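Local coordinates for protein flavin-containing monooxygenase (Allium sativum, PDB 6WPU) that probably catalyses the FAD-dependent S-oxygenation of S-allyl-L-cysteine in garlic, as a flavin-containing monooxygenase, at residues 351-356 against 362-367; 38-43 against 346-351. One frame throughout, in Å; residues are numbered along the deposited sequence.

Contact 1. Residues 351-356 against 362-367; sequences SKWIAA and ISLPTK. With SO4 (sulfate ion), chain F.
The indole of Trp353 meets Ile362 at an edge: methyl CD1 of Ile362 lies near the ring plane, 3.3 Å from CD1 of Trp353. Water 1, also in that plane, accepts from Trp353 NE1 and donates to the carbonyl O of Ser363. Leu364 approaches the benzo end obliquely, its CD2 3.6 Å from Trp353 CZ2, and both aliphatic side chains cross the indole at about a right angle. Phe324 and Trp404 add edge-to-face ring contacts to the same indole. Trp353 reaches this position because its CG stands anti to the backbone N (chi1 -176°), which swings the ring out from the helix to the loop. Ile362 holds CG1 between its backbone N and carbonyl carbon (chi1 66°), and the extended branch passes CB of Ala356, 3.8 Å from CG1 of Ile362, before ending at the indole. At the backbone, N of Ile362 donates to O of Ala356 over 3.2 Å in a nearly straight bond (166°), although the donor stands above the carbonyl plane. Ser359 OG bonds to the same carbonyl O. Replacing Trp353 by an alanine would probably open a gap beside Ile362 and Leu364 and leave water 1 without its indole donor. Farther along, the backbone N of Lys367 holds a sulfate, probably from the crystallisation liquor, at the start of helix 367-383, where Thr366 is the N-cap. The joint between helix 343-358 and its following loop is thus mainly apolar, with one backbone bond and one water bridge serving its polar groups.

Contact 2. Residues 38-43 against 346-351; sequences ARELRR and LCELQS. With SO4 (sulfate ion), chain C.
Arg39 reaches across to Glu348 with NH2, which donates to OE2 of Glu348 over 2.8 Å in a salt bridge. The carboxylate oxygen lies in the guanidinium plane at its edge, yet the nitrogen stands above the carboxylate plane, the two planes being 53° apart. The same guanidinium grips Glu40 side-on: Arg39 NE and NH2 both donate to Glu40 OE2, at 3.0 and 2.8 Å, from opposite faces of that carboxylate. Arg43 NH1 adds a weak bond to this oxygen and lies over one face of the Arg39 guanidinium. Asp102 pairs with both arginines and Leu101 N with Glu348 OE1. Arg39, Glu40, Arg43 and Glu348 thus form a salt-bridge network, buried except at Arg43, whose positive groups probably offset the nearness of the acidic ones. A bend at chi2 (-60°) turns the Glu40 carboxylate back toward Arg39, while its CG rests 3.4 Å from OG of Ser351. Beyond Arg43, its NE and Arg42 NH1 both donate to O3 of a sulfate probably taken from the crystallisation liquor. The two helix segments cross at -31°, with axes 9.2 Å apart. Helix 32-43 lies between helix 343-358 and the parallel sheet: Glu40 faces helix 343-358, while Ala38 and Leu41 pack on strand 24-28.

From the N terminus, the chain runs through strand 24-28 into helix 32-43, in the Rossmann-type FAD-binding fold. Some 300 residues later, contact 2 closes a very long loop by setting helix 343-358 beside that helix. Contact 1 then follows in series: the chain leaves the same helix and folds back on it within a few residues, before helix 367-383. Neither loop encloses or crosses the other. Ser351 belongs to both contacts, whose centres are 12 Å apart, and Lys352 NZ joins them through a 2.8 Å salt bridge to Glu40 OE1. Helix 343-358 thereby ties helix 32-43 of the Rossmann-type fold to the loop that leads into helix 367-383.

Contact 1. Residues 351-356 against 362-367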
ATOM      1  N   SER A 351       0.923   2.680 -15.009  1.00 33.86           N
ATOM      2  CA  SER A 351      -0.261   2.995 -15.786  1.00 36.22           C
ATOM      3  C   SER A 351       0.124   3.682 -17.090  1.00 38.49           C
ATOM      4  O   SER A 351      -0.584   3.546 -18.090  1.00 35.49           O
ATOM      5  CB  SER A 351      -1.218   3.844 -14.949  1.00 33.01           C
ATOM      6  OG  SER A 351      -0.572   5.012 -14.484  1.00 35.71           O
ATOM      7  N   LYS A 352       1.266   4.372 -17.099  1.00 40.75           N
ATOM      8  CA  LYS A 352       1.824   4.887 -18.343  1.00 43.88           C
ATOM      9  C   LYS A 352       2.146   3.743 -19.300  1.00 45.07           C
ATOM     10  O   LYS A 352       1.876   3.826 -20.504  1.00 39.92           O
ATOM     11  CB  LYS A 352       3.075   5.717 -18.030  1.00 40.96           C
ATOM     12  CG  LYS A 352       3.481   6.728 -19.087  1.00 50.84           C
ATOM     13  CD  LYS A 352       4.744   7.487 -18.655  1.00 51.43           C
ATOM     14  CE  LYS A 352       4.492   8.405 -17.455  1.00 48.52           C
ATOM     15  NZ  LYS A 352       3.665   9.601 -17.834  1.00 52.42           N
ATOM     16  N   TRP A 353       2.694   2.652 -18.770  1.00 39.18           N
ATOM     17  CA  TRP A 353       2.978   1.469 -19.573  1.00 39.04           C
ATOM     18  C   TRP A 353       1.691   0.831 -20.081  1.00 42.98           C
ATOM     19  O   TRP A 353       1.566   0.517 -21.278  1.00 38.16           O
ATOM     20  CB  TRP A 353       3.777   0.482 -18.725  1.00 35.68           C
ATOM     21  CG  TRP A 353       4.230  -0.756 -19.420  1.00 37.21           C
ATOM     22  CD1 TRP A 353       4.762  -0.854 -20.681  1.00 38.41           C
ATOM     23  CD2 TRP A 353       4.204  -2.083 -18.888  1.00 40.62           C
ATOM     24  NE1 TRP A 353       5.060  -2.167 -20.968  1.00 40.53           N
ATOM     25  CE2 TRP A 353       4.735  -2.942 -19.879  1.00 41.98           C
ATOM     26  CE3 TRP A 353       3.777  -2.635 -17.670  1.00 38.21           C
ATOM     27  CZ2 TRP A 353       4.858  -4.319 -19.688  1.00 35.17           C
ATOM     28  CZ3 TRP A 353       3.904  -4.001 -17.481  1.00 41.31           C
ATOM     29  CH2 TRP A 353       4.444  -4.828 -18.487  1.00 40.87           C
ATOM     30  N   ILE A 354       0.720   0.641 -19.182  1.00 34.87           N
ATOM     31  CA  ILE A 354      -0.548   0.027 -19.561  1.00 31.63           C
ATOM     32  C   ILE A 354      -1.213   0.825 -20.679  1.00 35.25           C
ATOM     33  O   ILE A 354      -1.677   0.258 -21.674  1.00 37.17           O
ATOM     34  CB  ILE A 354      -1.474  -0.097 -18.341  1.00 30.34           C
ATOM     35  CG1 ILE A 354      -0.934  -1.111 -17.330  1.00 33.38           C
ATOM     36  CG2 ILE A 354      -2.900  -0.491 -18.777  1.00 28.72           C
ATOM     37  CD1 ILE A 354      -1.664  -0.994 -15.985  1.00 32.96           C
ATOM     38  N   ALA A 355      -1.269   2.154 -20.527  1.00 34.85           N
ATOM     39  CA  ALA A 355      -1.947   2.993 -21.511  1.00 36.60           C
ATOM     40  C   ALA A 355      -1.284   2.885 -22.880  1.00 36.70           C
ATOM     41  O   ALA A 355      -1.971   2.783 -23.904  1.00 41.63           O
ATOM     42  CB  ALA A 355      -1.966   4.448 -21.044  1.00 36.26           C
ATOM     43  N   ALA A 356       0.055   2.877 -22.912  1.00 37.66           N
ATOM     44  CA  ALA A 356       0.773   2.773 -24.173  1.00 37.83           C
ATOM     45  C   ALA A 356       0.595   1.401 -24.812  1.00 41.93           C
ATOM     46  O   ALA A 356       0.566   1.291 -26.045  1.00 40.00           O
ATOM     47  CB  ALA A 356       2.251   3.079 -23.952  1.00 37.03           C
ATOM     48  N   ILE A 362       3.129   0.718 -27.870  1.00 53.41           N
ATOM     49  CA  ILE A 362       4.170  -0.260 -27.593  1.00 48.43           C
ATOM     50  C   ILE A 362       3.521  -1.634 -27.521  1.00 45.10           C
ATOM     51  O   ILE A 362       2.302  -1.771 -27.412  1.00 47.72           O
ATOM     52  CB  ILE A 362       4.958   0.043 -26.295  1.00 56.78           C
ATOM     53  CG1 ILE A 362       4.072  -0.077 -25.069  1.00 51.16           C
ATOM     54  CG2 ILE A 362       5.611   1.431 -26.334  1.00 57.19           C
ATOM     55  CD1 ILE A 362       4.825   0.265 -23.812  1.00 52.63           C
ATOM     56  N   SER A 363       4.357  -2.658 -27.580  1.00 44.77           N
ATOM     57  CA  SER A 363       3.889  -4.030 -27.635  1.00 53.06           C
ATOM     58  C   SER A 363       4.248  -4.779 -26.356  1.00 52.05           C
ATOM     59  O   SER A 363       5.184  -4.422 -25.638  1.00 51.19           O
ATOM     60  CB  SER A 363       4.488  -4.744 -28.850  1.00 63.84           C
ATOM     61  OG  SER A 363       3.852  -5.986 -29.075  1.00 75.06           O
ATOM     62  N   LEU A 364       3.473  -5.816 -26.071  1.00 50.74           N
ATOM     63  CA  LEU A 364       3.781  -6.833 -25.074  1.00 45.27           C
ATOM     64  C   LEU A 364       4.394  -8.049 -25.759  1.00 47.93           C
ATOM     65  O   LEU A 364       4.245  -8.223 -26.968  1.00 49.66           O
ATOM     66  CB  LEU A 364       2.509  -7.237 -24.321  1.00 40.48           C
ATOM     67  CG  LEU A 364       1.947  -6.241 -23.306  1.00 45.00           C
ATOM     68  CD1 LEU A 364       0.590  -6.699 -22.752  1.00 40.85           C
ATOM     69  CD2 LEU A 364       2.957  -6.035 -22.164  1.00 46.96           C
ATOM     70  N   PRO A 365       5.110  -8.917 -25.027  1.00 49.19           N
ATOM     71  CA  PRO A 365       5.548 -10.184 -25.636  1.00 48.40           C
ATOM     72  C   PRO A 365       4.353 -11.076 -25.935  1.00 51.13           C
ATOM     73  O   PRO A 365       3.222 -10.725 -25.582  1.00 49.20           O
ATOM     74  CB  PRO A 365       6.451 -10.810 -24.556  1.00 49.67           C
ATOM     75  CG  PRO A 365       6.731  -9.727 -23.576  1.00 46.87           C
ATOM     76  CD  PRO A 365       5.537  -8.812 -23.621  1.00 47.40           C
ATOM     77  N   THR A 366       4.577 -12.238 -26.543  1.00 51.53           N
ATOM     78  CA  THR A 366       3.488 -13.194 -26.685  1.00 50.02           C
ATOM     79  C   THR A 366       3.050 -13.713 -25.315  1.00 52.38           C
ATOM     80  O   THR A 366       3.773 -13.619 -24.320  1.00 58.26           O
ATOM     81  CB  THR A 366       3.901 -14.375 -27.566  1.00 55.42           C
ATOM     82  OG1 THR A 366       4.825 -15.203 -26.853  1.00 57.30           O
ATOM     83  CG2 THR A 366       4.549 -13.902 -28.864  1.00 53.81           C
ATOM     84  N   LYS A 367       1.838 -14.273 -25.276  1.00 54.13           N
ATOM     85  CA  LYS A 367       1.333 -14.858 -24.039  1.00 49.76           C
ATOM     86  C   LYS A 367       2.294 -15.900 -23.490  1.00 51.14           C
ATOM     87  O   LYS A 367       2.535 -15.959 -22.276  1.00 46.84           O
ATOM     88  CB  LYS A 367      -0.039 -15.486 -24.272  1.00 48.45           C
ATOM     89  CG  LYS A 367      -1.147 -14.489 -24.540  1.00 51.72           C
ATOM     90  CD  LYS A 367      -2.479 -15.195 -24.715  1.00 57.76           C
ATOM     91  CE  LYS A 367      -3.599 -14.203 -25.028  1.00 63.64           C
ATOM     92  NZ  LYS A 367      -3.538 -13.741 -26.447  1.00 66.14           N
TER
HETATM   93  S   SO4 F 505       0.000 -14.606 -28.621  0.84 70.96           S
HETATM   94  O1  SO4 F 505       0.231 -15.693 -27.677  0.84 68.93           O
HETATM   95  O2  SO4 F 505       0.567 -13.362 -28.112  0.84 66.47           O
HETATM   96  O3  SO4 F 505       0.661 -14.927 -29.884  0.84 74.41           O
HETATM   97  O4  SO4 F 505      -1.447 -14.451 -28.814  0.84 68.54           O
HETATM   98  O   HOH W   1       6.318  -3.844 -23.127  1.00 44.18           O

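Contact 2. Residues 38-43 against 346-351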
ATOM      1  N   ALA A  38      -6.187   6.999 -14.252  1.00 36.29           N
ATOM      2  CA  ALA A  38      -7.144   7.763 -15.041  1.00 33.36           C
ATOM      3  C   ALA A  38      -6.440   8.822 -15.873  1.00 39.54           C
ATOM      4  O   ALA A  38      -6.759   9.010 -17.055  1.00 35.02           O
ATOM      5  CB  ALA A  38      -8.183   8.409 -14.126  1.00 33.00           C
ATOM      6  N   ARG A  39      -5.475   9.524 -15.273  1.00 36.92           N
ATOM      7  CA  ARG A  39      -4.741  10.547 -16.008  1.00 38.09           C
ATOM      8  C   ARG A  39      -3.960   9.936 -17.167  1.00 40.55           C
ATOM      9  O   ARG A  39      -4.036  10.419 -18.303  1.00 38.76           O
ATOM     10  CB  ARG A  39      -3.804  11.302 -15.070  1.00 35.80           C
ATOM     11  CG  ARG A  39      -2.992  12.391 -15.766  1.00 38.19           C
ATOM     12  CD  ARG A  39      -1.956  12.969 -14.806  1.00 41.61           C
ATOM     13  NE  ARG A  39      -0.776  12.114 -14.728  1.00 39.98           N
ATOM     14  CZ  ARG A  39       0.356  12.437 -14.102  1.00 42.73           C
ATOM     15  NH1 ARG A  39       0.471  13.606 -13.470  1.00 36.41           N
ATOM     16  NH2 ARG A  39       1.378  11.587 -14.117  1.00 38.38           N
ATOM     17  N   GLU A  40      -3.235   8.844 -16.906  1.00 36.10           N
ATOM     18  CA  GLU A  40      -2.362   8.280 -17.932  1.00 40.25           C
ATOM     19  C   GLU A  40      -3.158   7.651 -19.071  1.00 40.38           C
ATOM     20  O   GLU A  40      -2.723   7.703 -20.221  1.00 38.75           O
ATOM     21  CB  GLU A  40      -1.408   7.258 -17.304  1.00 36.08           C
ATOM     22  CG  GLU A  40      -0.424   7.885 -16.315  1.00 41.19           C
ATOM     23  CD  GLU A  40       0.463   8.953 -16.965  1.00 44.21           C
ATOM     24  OE1 GLU A  40       1.003   8.690 -18.062  1.00 49.96           O
ATOM     25  OE2 GLU A  40       0.604  10.058 -16.393  1.00 42.11           O
ATOM     26  N   LEU A  41      -4.315   7.052 -18.772  1.00 37.99           N
ATOM     27  CA  LEU A  41      -5.180   6.562 -19.836  1.00 36.53           C
ATOM     28  C   LEU A  41      -5.703   7.718 -20.684  1.00 40.29           C
ATOM     29  O   LEU A  41      -5.714   7.633 -21.915  1.00 37.93           O
ATOM     30  CB  LEU A  41      -6.340   5.747 -19.251  1.00 32.62           C
ATOM     31  CG  LEU A  41      -5.954   4.395 -18.641  1.00 37.88           C
ATOM     32  CD1 LEU A  41      -7.093   3.790 -17.804  1.00 35.12           C
ATOM     33  CD2 LEU A  41      -5.535   3.445 -19.736  1.00 36.49           C
ATOM     34  N   ARG A  42      -6.135   8.810 -20.039  1.00 37.97           N
ATOM     35  CA  ARG A  42      -6.629   9.959 -20.787  1.00 41.86           C
ATOM     36  C   ARG A  42      -5.533  10.558 -21.663  1.00 41.86           C
ATOM     37  O   ARG A  42      -5.775  10.904 -22.823  1.00 44.86           O
ATOM     38  CB  ARG A  42      -7.198  11.007 -19.823  1.00 39.80           C
ATOM     39  CG  ARG A  42      -7.876  12.206 -20.534  1.00 45.61           C
ATOM     40  CD  ARG A  42      -6.956  13.428 -20.608  1.00 50.59           C
ATOM     41  NE  ARG A  42      -6.523  13.857 -19.279  1.00 50.18           N
ATOM     42  CZ  ARG A  42      -5.404  14.535 -19.042  1.00 53.60           C
ATOM     43  NH1 ARG A  42      -4.598  14.859 -20.054  1.00 53.30           N
ATOM     44  NH2 ARG A  42      -5.080  14.876 -17.790  1.00 46.10           N
ATOM     45  N   ARG A  43      -4.316  10.673 -21.127  1.00 39.74           N
ATOM     46  CA  ARG A  43      -3.223  11.267 -21.890  1.00 39.83           C
ATOM     47  C   ARG A  43      -2.923  10.482 -23.153  1.00 42.18           C
ATOM     48  O   ARG A  43      -2.447  11.052 -24.135  1.00 43.14           O
ATOM     49  CB  ARG A  43      -1.960  11.342 -21.043  1.00 39.09           C
ATOM     50  CG  ARG A  43      -1.980  12.407 -20.003  1.00 44.42           C
ATOM     51  CD  ARG A  43      -0.756  12.311 -19.129  1.00 42.76           C
ATOM     52  NE  ARG A  43      -0.554  13.567 -18.433  1.00 40.50           N
ATOM     53  CZ  ARG A  43       0.381  13.786 -17.523  1.00 45.48           C
ATOM     54  NH1 ARG A  43       1.214  12.816 -17.161  1.00 44.00           N
ATOM     55  NH2 ARG A  43       0.469  14.985 -16.969  1.00 47.91           N
ATOM     56  N   LEU A 346       5.712   4.774  -8.894  1.00 39.37           N
ATOM     57  CA  LEU A 346       5.592   3.419  -9.435  1.00 40.61           C
ATOM     58  C   LEU A 346       4.245   3.214 -10.141  1.00 38.48           C
ATOM     59  O   LEU A 346       4.190   2.674 -11.252  1.00 37.59           O
ATOM     60  CB  LEU A 346       5.790   2.389  -8.318  1.00 36.77           C
ATOM     61  CG  LEU A 346       5.746   0.935  -8.800  1.00 42.23           C
ATOM     62  CD1 LEU A 346       6.804   0.084  -8.109  1.00 42.75           C
ATOM     63  CD2 LEU A 346       4.343   0.321  -8.624  1.00 37.04           C
ATOM     64  N   CYS A 347       3.140   3.611  -9.494  1.00 34.44           N
ATOM     65  CA  CYS A 347       1.826   3.479 -10.117  1.00 38.12           C
ATOM     66  C   CYS A 347       1.725   4.350 -11.365  1.00 40.24           C
ATOM     67  O   CYS A 347       1.094   3.963 -12.354  1.00 34.94           O
ATOM     68  CB  CYS A 347       0.720   3.846  -9.120  1.00 35.14           C
ATOM     69  SG  CYS A 347       0.548   2.695  -7.697  1.00 38.27           S
ATOM     70  N   GLU A 348       2.348   5.527 -11.325  1.00 37.62           N
ATOM     71  CA  GLU A 348       2.386   6.410 -12.484  1.00 40.18           C
ATOM     72  C   GLU A 348       3.014   5.703 -13.675  1.00 40.68           C
ATOM     73  O   GLU A 348       2.460   5.707 -14.785  1.00 35.25           O
ATOM     74  CB  GLU A 348       3.166   7.678 -12.120  1.00 41.01           C
ATOM     75  CG  GLU A 348       3.270   8.779 -13.197  1.00 43.52           C
ATOM     76  CD  GLU A 348       4.023  10.016 -12.660  1.00 54.18           C
ATOM     77  OE1 GLU A 348       4.675   9.902 -11.586  1.00 51.96           O
ATOM     78  OE2 GLU A 348       3.961  11.098 -13.292  1.00 56.04           O
ATOM     79  N   LEU A 349       4.159   5.059 -13.452  1.00 36.16           N
ATOM     80  CA  LEU A 349       4.868   4.421 -14.552  1.00 39.98           C
ATOM     81  C   LEU A 349       4.164   3.145 -15.000  1.00 39.41           C
ATOM     82  O   LEU A 349       4.120   2.847 -16.199  1.00 39.14           O
ATOM     83  CB  LEU A 349       6.306   4.148 -14.143  1.00 39.23           C
ATOM     84  CG  LEU A 349       7.141   5.413 -13.984  1.00 43.34           C
ATOM     85  CD1 LEU A 349       8.454   5.097 -13.257  1.00 41.68           C
ATOM     86  CD2 LEU A 349       7.414   6.065 -15.356  1.00 36.36           C
ATOM     87  N   GLN A 350       3.585   2.395 -14.060  1.00 36.71           N
ATOM     88  CA  GLN A 350       2.793   1.231 -14.443  1.00 35.40           C
ATOM     89  C   GLN A 350       1.642   1.622 -15.358  1.00 35.69           C
ATOM     90  O   GLN A 350       1.375   0.955 -16.360  1.00 36.20           O
ATOM     91  CB  GLN A 350       2.246   0.525 -13.209  1.00 32.35           C
ATOM     92  CG  GLN A 350       3.264  -0.259 -12.423  1.00 32.63           C
ATOM     93  CD  GLN A 350       2.605  -1.038 -11.310  1.00 33.55           C
ATOM     94  OE1 GLN A 350       1.638  -0.570 -10.713  1.00 31.44           O
ATOM     95  NE2 GLN A 350       3.112  -2.237 -11.031  1.00 34.92           N
ATOM     96  N   SER A 351       0.923   2.680 -15.009  1.00 33.86           N
ATOM     97  CA  SER A 351      -0.261   2.995 -15.786  1.00 36.22           C
ATOM     98  C   SER A 351       0.124   3.682 -17.090  1.00 38.49           C
ATOM     99  O   SER A 351      -0.584   3.546 -18.090  1.00 35.49           O
ATOM    100  CB  SER A 351      -1.218   3.844 -14.949  1.00 33.01           C
ATOM    101  OG  SER A 351      -0.572   5.012 -14.484  1.00 35.71           O
TER
HETATM  102  S   SO4 C 502      -2.060  17.092 -18.840  0.91 50.72           S
HETATM  103  O1  SO4 C 502      -3.319  17.179 -18.097  0.91 48.68           O
HETATM  104  O2  SO4 C 502      -0.941  17.437 -17.971  0.91 49.81           O
HETATM  105  O3  SO4 C 502      -1.879  15.758 -19.385  0.91 47.38           O
HETATM  106  O4  SO4 C 502      -2.129  18.014 -19.968  0.91 66.05           O